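Local coordinates for B-cell lymphoma 3-encoded protein (Homo sapiens, PDB 1K1A) that regulates transcription of NF-kappa-B target genes, holding the p50 subunit back in the cytoplasm and acting as a transcriptional activator in the nucleus, at residues V176-A190 and L202-C214. Sequence-based numbering, arbitrary orientation. Where two conformers were deposited one is given.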
ATOM      1  N   VAL A 176      13.491 -11.619  -5.041  1.00 13.38           N
ATOM      2  CA  VAL A 176      13.002 -12.074  -6.331  1.00 13.26           C
ATOM      3  C   VAL A 176      12.541 -13.550  -6.289  1.00 13.61           C
ATOM      4  O   VAL A 176      11.760 -14.001  -7.135  1.00 13.46           O
ATOM      5  CB  VAL A 176      14.081 -11.836  -7.442  1.00 13.32           C
ATOM      6  CG1 VAL A 176      15.266 -12.786  -7.270  1.00 13.19           C
ATOM      7  CG2 VAL A 176      13.475 -11.960  -8.820  1.00 13.60           C
ATOM      8  N   ASN A 177      12.993 -14.284  -5.282  1.00 13.60           N
ATOM      9  CA  ASN A 177      12.625 -15.691  -5.156  1.00 14.41           C
ATOM     10  C   ASN A 177      11.586 -16.015  -4.069  1.00 14.47           C
ATOM     11  O   ASN A 177      11.449 -17.164  -3.648  1.00 14.45           O
ATOM     12  CB  ASN A 177      13.868 -16.550  -4.997  1.00 14.38           C
ATOM     13  CG  ASN A 177      14.717 -16.562  -6.248  1.00 14.77           C
ATOM     14  OD1 ASN A 177      14.206 -16.741  -7.353  1.00 13.89           O
ATOM     15  ND2 ASN A 177      16.019 -16.352  -6.084  1.00 17.27           N
ATOM     16  N   ALA A 178      10.832 -15.007  -3.652  1.00 14.43           N
ATOM     17  CA  ALA A 178       9.733 -15.225  -2.716  1.00 15.37           C
ATOM     18  C   ALA A 178       8.708 -16.195  -3.316  1.00 15.44           C
ATOM     19  O   ALA A 178       8.467 -16.184  -4.527  1.00 15.12           O
ATOM     20  CB  ALA A 178       9.071 -13.904  -2.370  1.00 15.02           C
ATOM     21  N   GLN A 179       8.109 -17.035  -2.473  1.00 16.05           N
ATOM     22  CA  GLN A 179       7.115 -18.012  -2.948  1.00 16.56           C
ATOM     23  C   GLN A 179       5.742 -17.837  -2.297  1.00 17.39           C
ATOM     24  O   GLN A 179       5.636 -17.450  -1.125  1.00 17.52           O
ATOM     25  CB  GLN A 179       7.597 -19.443  -2.683  1.00 16.68           C
ATOM     26  CG  GLN A 179       8.784 -19.890  -3.518  1.00 17.71           C
ATOM     27  CD  GLN A 179       9.361 -21.215  -3.025  1.00 19.58           C
ATOM     28  OE1 GLN A 179       9.158 -22.258  -3.650  1.00 21.71           O
ATOM     29  NE2 GLN A 179      10.052 -21.177  -1.900  1.00 18.66           N
ATOM     30  N   MET A 180       4.698 -18.154  -3.052  1.00 17.82           N
ATOM     31  CA  MET A 180       3.338 -18.136  -2.539  1.00 18.91           C
ATOM     32  C   MET A 180       3.079 -19.438  -1.776  1.00 18.63           C
ATOM     33  O   MET A 180       3.929 -20.315  -1.757  1.00 18.25           O
ATOM     34  CB  MET A 180       2.359 -18.055  -3.698  1.00 19.78           C
ATOM     35  CG  MET A 180       2.521 -16.843  -4.584  1.00 22.66           C
ATOM     36  SD  MET A 180       1.257 -16.820  -5.869  1.00 28.25           S
ATOM     37  CE  MET A 180       1.654 -18.244  -6.738  1.00 27.12           C
ATOM     38  N   TYR A 181       1.895 -19.565  -1.171  1.00 19.19           N
ATOM     39  CA  TYR A 181       1.518 -20.784  -0.446  1.00 19.72           C
ATOM     40  C   TYR A 181       1.788 -22.065  -1.258  1.00 20.19           C
ATOM     41  O   TYR A 181       2.257 -23.075  -0.721  1.00 20.31           O
ATOM     42  CB  TYR A 181       0.033 -20.744  -0.047  1.00 19.85           C
ATOM     43  CG  TYR A 181      -0.308 -19.769   1.064  1.00 20.61           C
ATOM     44  CD1 TYR A 181       0.328 -19.835   2.288  1.00 22.48           C
ATOM     45  CD2 TYR A 181      -1.292 -18.805   0.890  1.00 20.73           C
ATOM     46  CE1 TYR A 181       0.003 -18.949   3.316  1.00 24.53           C
ATOM     47  CE2 TYR A 181      -1.621 -17.918   1.908  1.00 22.23           C
ATOM     48  CZ  TYR A 181      -0.965 -17.994   3.112  1.00 24.01           C
ATOM     49  OH  TYR A 181      -1.271 -17.116   4.128  1.00 25.11           O
ATOM     50  N   SER A 182       1.474 -22.019  -2.548  1.00 20.88           N
ATOM     51  CA  SER A 182       1.659 -23.166  -3.437  1.00 21.72           C
ATOM     52  C   SER A 182       3.128 -23.430  -3.758  1.00 21.89           C
ATOM     53  O   SER A 182       3.474 -24.456  -4.356  1.00 22.06           O
ATOM     54  CB  SER A 182       0.912 -22.932  -4.745  1.00 21.86           C
ATOM     55  OG  SER A 182       1.484 -21.830  -5.442  1.00 23.07           O
ATOM     56  N   GLY A 183       3.990 -22.492  -3.397  1.00 21.54           N
ATOM     57  CA  GLY A 183       5.401 -22.640  -3.678  1.00 21.68           C
ATOM     58  C   GLY A 183       5.822 -22.044  -5.011  1.00 21.58           C
ATOM     59  O   GLY A 183       6.974 -22.179  -5.410  1.00 21.89           O
ATOM     60  N   SER A 184       4.894 -21.390  -5.701  1.00 21.18           N
ATOM     61  CA  SER A 184       5.223 -20.732  -6.961  1.00 21.03           C
ATOM     62  C   SER A 184       5.858 -19.353  -6.727  1.00 20.53           C
ATOM     63  O   SER A 184       5.504 -18.644  -5.778  1.00 19.88           O
ATOM     64  CB  SER A 184       3.982 -20.597  -7.843  1.00 21.33           C
ATOM     65  OG  SER A 184       3.596 -21.854  -8.388  1.00 23.14           O
ATOM     66  N   SER A 185       6.783 -18.980  -7.610  1.00 19.66           N
ATOM     67  CA  SER A 185       7.482 -17.699  -7.509  1.00 18.68           C
ATOM     68  C   SER A 185       7.033 -16.724  -8.596  1.00 18.01           C
ATOM     69  O   SER A 185       6.217 -17.063  -9.452  1.00 17.98           O
ATOM     70  CB  SER A 185       8.990 -17.922  -7.622  1.00 18.95           C
ATOM     71  OG  SER A 185       9.330 -18.403  -8.919  1.00 18.63           O
ATOM     72  N   ALA A 186       7.574 -15.511  -8.559  1.00 16.88           N
ATOM     73  CA  ALA A 186       7.297 -14.515  -9.581  1.00 16.26           C
ATOM     74  C   ALA A 186       7.616 -15.087 -10.959  1.00 15.94           C
ATOM     75  O   ALA A 186       6.883 -14.870 -11.931  1.00 15.55           O
ATOM     76  CB  ALA A 186       8.125 -13.268  -9.335  1.00 16.20           C
ATOM     77  N   LEU A 187       8.711 -15.821 -11.039  1.00 15.64           N
ATOM     78  CA  LEU A 187       9.149 -16.371 -12.324  1.00 15.79           C
ATOM     79  C   LEU A 187       8.200 -17.444 -12.885  1.00 15.88           C
ATOM     80  O   LEU A 187       8.015 -17.533 -14.107  1.00 14.93           O
ATOM     81  CB  LEU A 187      10.583 -16.896 -12.222  1.00 15.54           C
ATOM     82  CG  LEU A 187      11.282 -17.220 -13.542  1.00 14.99           C
ATOM     83  CD1 LEU A 187      11.306 -16.017 -14.459  1.00 13.51           C
ATOM     84  CD2 LEU A 187      12.693 -17.740 -13.280  1.00 15.52           C
ATOM     85  N   HIS A 188       7.596 -18.253 -12.009  1.00 16.13           N
ATOM     86  CA  HIS A 188       6.601 -19.226 -12.478  1.00 16.57           C
ATOM     87  C   HIS A 188       5.499 -18.481 -13.214  1.00 16.99           C
ATOM     88  O   HIS A 188       5.090 -18.880 -14.297  1.00 16.87           O
ATOM     89  CB  HIS A 188       5.950 -19.992 -11.325  1.00 16.70           C
ATOM     90  CG  HIS A 188       6.851 -20.974 -10.652  1.00 16.39           C
ATOM     91  ND1 HIS A 188       6.919 -22.300 -11.021  1.00 17.61           N
ATOM     92  CD2 HIS A 188       7.681 -20.837  -9.594  1.00 17.70           C
ATOM     93  CE1 HIS A 188       7.771 -22.930 -10.234  1.00 17.00           C
ATOM     94  NE2 HIS A 188       8.244 -22.064  -9.357  1.00 18.08           N
ATOM     95  N   SER A 189       5.014 -17.397 -12.608  1.00 17.61           N
ATOM     96  CA  SER A 189       3.917 -16.620 -13.180  1.00 18.14           C
ATOM     97  C   SER A 189       4.269 -15.990 -14.519  1.00 18.59           C
ATOM     98  O   SER A 189       3.508 -16.120 -15.497  1.00 19.08           O
ATOM     99  CB  SER A 189       3.445 -15.537 -12.201  1.00 18.59           C
ATOM    100  OG  SER A 189       2.511 -16.062 -11.271  0.50 18.78           O
ATOM    101  N   ALA A 190       5.407 -15.305 -14.567  1.00 18.49           N
ATOM    102  CA  ALA A 190       5.858 -14.653 -15.793  1.00 18.68           C
ATOM    103  C   ALA A 190       6.119 -15.673 -16.893  1.00 18.86           C
ATOM    104  O   ALA A 190       5.758 -15.453 -18.050  1.00 18.49           O
ATOM    105  CB  ALA A 190       7.117 -13.816 -15.533  1.00 18.50           C
ATOM    106  N   LEU A 202      13.265 -10.431 -14.455  1.00 12.67           N
ATOM    107  CA  LEU A 202      13.445 -11.331 -13.309  1.00 12.73           C
ATOM    108  C   LEU A 202      14.724 -12.186 -13.407  1.00 12.65           C
ATOM    109  O   LEU A 202      15.443 -12.343 -12.430  1.00 12.36           O
ATOM    110  CB  LEU A 202      12.220 -12.237 -13.126  1.00 12.30           C
ATOM    111  CG  LEU A 202      10.886 -11.550 -12.806  1.00 13.46           C
ATOM    112  CD1 LEU A 202       9.712 -12.514 -12.970  1.00 12.69           C
ATOM    113  CD2 LEU A 202      10.900 -10.951 -11.398  1.00 12.67           C
ATOM    114  N   VAL A 203      14.992 -12.752 -14.580  1.00 12.83           N
ATOM    115  CA  VAL A 203      16.170 -13.609 -14.756  1.00 13.43           C
ATOM    116  C   VAL A 203      17.469 -12.832 -14.562  1.00 13.77           C
ATOM    117  O   VAL A 203      18.391 -13.297 -13.898  1.00 13.74           O
ATOM    118  CB  VAL A 203      16.189 -14.298 -16.151  1.00 13.34           C
ATOM    119  CG1 VAL A 203      17.543 -14.974 -16.403  1.00 14.76           C
ATOM    120  CG2 VAL A 203      15.062 -15.312 -16.262  1.00 13.93           C
ATOM    121  N   ARG A 204      17.536 -11.640 -15.125  1.00 14.64           N
ATOM    122  CA  ARG A 204      18.734 -10.839 -14.980  1.00 15.80           C
ATOM    123  C   ARG A 204      18.916 -10.388 -13.536  1.00 15.24           C
ATOM    124  O   ARG A 204      20.029 -10.112 -13.110  1.00 15.01           O
ATOM    125  CB  ARG A 204      18.683  -9.625 -15.885  1.00 16.84           C
ATOM    126  CG  ARG A 204      18.962  -9.940 -17.329  1.00 20.58           C
ATOM    127  CD  ARG A 204      19.180  -8.710 -18.161  1.00 27.12           C
ATOM    128  NE  ARG A 204      19.495  -9.042 -19.542  1.00 32.19           N
ATOM    129  CZ  ARG A 204      19.600  -8.147 -20.504  1.00 34.63           C
ATOM    130  NH1 ARG A 204      19.411  -6.867 -20.230  1.00 35.24           N
ATOM    131  NH2 ARG A 204      19.893  -8.527 -21.742  1.00 36.87           N
ATOM    132  N   SER A 205      17.816 -10.322 -12.795  1.00 14.86           N
ATOM    133  CA  SER A 205      17.856  -9.887 -11.402  1.00 15.22           C
ATOM    134  C   SER A 205      18.079 -11.041 -10.448  1.00 15.08           C
ATOM    135  O   SER A 205      18.004 -10.867  -9.227  1.00 15.38           O
ATOM    136  CB  SER A 205      16.576  -9.147 -11.033  1.00 15.35           C
ATOM    137  OG  SER A 205      16.459  -7.968 -11.798  1.00 17.29           O
ATOM    138  N   GLY A 206      18.306 -12.229 -10.998  1.00 14.49           N
ATOM    139  CA  GLY A 206      18.641 -13.379 -10.183  1.00 14.52           C
ATOM    140  C   GLY A 206      17.556 -14.410  -9.912  1.00 15.09           C
ATOM    141  O   GLY A 206      17.743 -15.273  -9.064  1.00 15.18           O
ATOM    142  N   ALA A 207      16.441 -14.353 -10.631  1.00 15.27           N
ATOM    143  CA  ALA A 207      15.369 -15.332 -10.400  1.00 16.15           C
ATOM    144  C   ALA A 207      15.861 -16.774 -10.597  1.00 16.85           C
ATOM    145  O   ALA A 207      16.574 -17.068 -11.551  1.00 16.19           O
ATOM    146  CB  ALA A 207      14.187 -15.050 -11.287  1.00 15.89           C
ATOM    147  N   ASP A 208      15.463 -17.660  -9.683  1.00 17.70           N
ATOM    148  CA  ASP A 208      15.866 -19.073  -9.708  1.00 19.01           C
ATOM    149  C   ASP A 208      14.909 -19.897 -10.569  1.00 19.40           C
ATOM    150  O   ASP A 208      13.748 -20.091 -10.207  1.00 19.31           O
ATOM    151  CB  ASP A 208      15.888 -19.618  -8.275  1.00 19.56           C
ATOM    152  CG  ASP A 208      16.345 -21.074  -8.192  1.00 21.66           C
ATOM    153  OD1 ASP A 208      16.545 -21.720  -9.245  1.00 24.08           O
ATOM    154  OD2 ASP A 208      16.533 -21.649  -7.097  1.00 24.34           O
ATOM    155  N   SER A 209      15.396 -20.381 -11.707  1.00 20.03           N
ATOM    156  CA  SER A 209      14.562 -21.160 -12.629  1.00 21.59           C
ATOM    157  C   SER A 209      14.458 -22.657 -12.293  1.00 22.14           C
ATOM    158  O   SER A 209      13.810 -23.413 -13.021  1.00 22.31           O
ATOM    159  CB  SER A 209      15.054 -20.993 -14.072  1.00 21.33           C
ATOM    160  OG  SER A 209      16.379 -21.472 -14.208  1.00 22.90           O
ATOM    161  N   SER A 210      15.091 -23.080 -11.206  1.00 23.30           N
ATOM    162  CA  SER A 210      15.051 -24.487 -10.793  1.00 24.31           C
ATOM    163  C   SER A 210      14.139 -24.686  -9.585  1.00 24.35           C
ATOM    164  O   SER A 210      13.981 -25.799  -9.086  1.00 24.83           O
ATOM    165  CB  SER A 210      16.453 -24.984 -10.455  1.00 24.43           C
ATOM    166  OG  SER A 210      16.877 -24.471  -9.198  1.00 26.30           O
ATOM    167  N   LEU A 211      13.544 -23.599  -9.114  1.00 24.38           N
ATOM    168  CA  LEU A 211      12.681 -23.648  -7.944  1.00 24.56           C
ATOM    169  C   LEU A 211      11.390 -24.409  -8.242  1.00 24.60           C
ATOM    170  O   LEU A 211      10.664 -24.070  -9.172  1.00 24.15           O
ATOM    171  CB  LEU A 211      12.360 -22.231  -7.482  1.00 24.54           C
ATOM    172  CG  LEU A 211      11.629 -22.100  -6.156  1.00 25.63           C
ATOM    173  CD1 LEU A 211      12.413 -22.775  -5.034  1.00 24.98           C
ATOM    174  CD2 LEU A 211      11.403 -20.633  -5.856  1.00 26.70           C
ATOM    175  N   LYS A 212      11.116 -25.443  -7.453  1.00 25.08           N
ATOM    176  CA  LYS A 212       9.925 -26.273  -7.660  1.00 25.92           C
ATOM    177  C   LYS A 212       8.736 -25.805  -6.829  1.00 25.76           C
ATOM    178  O   LYS A 212       8.904 -25.365  -5.691  1.00 26.39           O
ATOM    179  CB  LYS A 212      10.228 -27.734  -7.319  1.00 26.23           C
ATOM    180  CG  LYS A 212      11.424 -28.321  -8.041  1.00 27.73           C
ATOM    181  CD  LYS A 212      11.660 -29.772  -7.612  1.00 30.03           C
ATOM    182  CE  LYS A 212      10.540 -30.677  -8.076  1.00 31.16           C
ATOM    183  NZ  LYS A 212      10.516 -30.822  -9.565  1.00 32.16           N
ATOM    184  N   ASN A 213       7.537 -25.865  -7.407  1.00 25.45           N
ATOM    185  CA  ASN A 213       6.326 -25.582  -6.644  1.00 25.17           C
ATOM    186  C   ASN A 213       5.712 -26.876  -6.119  1.00 25.22           C
ATOM    187  O   ASN A 213       6.320 -27.943  -6.234  1.00 24.85           O
ATOM    188  CB  ASN A 213       5.307 -24.735  -7.427  1.00 24.66           C
ATOM    189  CG  ASN A 213       4.792 -25.422  -8.702  1.00 23.67           C
ATOM    190  OD1 ASN A 213       4.826 -26.643  -8.841  1.00 22.02           O
ATOM    191  ND2 ASN A 213       4.294 -24.619  -9.626  1.00 22.39           N
ATOM    192  N   CYS A 214       4.520 -26.781  -5.540  1.00 25.60           N
ATOM    193  CA  CYS A 214       3.881 -27.956  -4.934  1.00 26.23           C
ATOM    194  C   CYS A 214       3.521 -29.009  -5.973  1.00 25.55           C
ATOM    195  O   CYS A 214       3.361 -30.187  -5.648  1.00 25.66           O
ATOM    196  CB  CYS A 214       2.635 -27.553  -4.149  1.00 26.40           C
ATOM    197  SG  CYS A 214       1.367 -26.729  -5.129  1.00 30.29           S
TER
HETATM  198  O   HOH W   1      12.272 -18.370  -9.080  1.00 25.71           O
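From Val-176 beside Ala-207 the two segments advance together to the turn, where segment 176-190 folds back and Ser-182, Gly-183 and Ser-185 run antiparallel to Cys-214, Asn-213 and Leu-211, the CA atoms of Gly-183 and Asn-213 lying 4.3 Å apart. Near this hairpin tip Cys-214 N donates to Ser-182 O (2.8 Å). Asn-177 carries the other end. Its CG stands beside its own backbone N, and OD1 accepts from Asp-208 N at 2.8 Å in a fairly straight bond (164°). A water donates to the same OD1 and accepts from Ser-185 OG, at the N-cap of helix 186-193. An alanine in place of Asn-177 would probably leave Asp-208 N without its acceptor and the water with one anchor fewer. Asp-208 turns its carboxylate away into an Asx turn, where OD1 takes both N and OG of Ser-210.

On the apolar side of the contact, Leu-187 swings CG away from its backbone N (chi1 -167°), bringing CD2 to 3.7 Å from Ala-207 CB while CD1 reaches Leu-202 CB and Val-203 CG2. Leu-202 forks: CD1 sits among Ala-186 and Ala-190, and CD2 meets Val-176 CG2 at 3.8 Å. Toward the tip, Asn-213 ND2 donates to Ser-184 OG (3.1 Å), its amide only 17° from the plane of the His-188 ring, while its OD1 accepts from Asp-217 N. The ring presents its edge to Leu-211 O. Gly-183, with positive phi, closes a type I turn from Met-180 and fits against Asn-213, where a side chain would crowd. Gly-206 ends helix 196-204 in a Schellman motif. These features are those of stacked ankyrin repeats: successive hairpin loops lie side by side, here joining the ANK 5–6 boundary to the ANK 6–7 boundary.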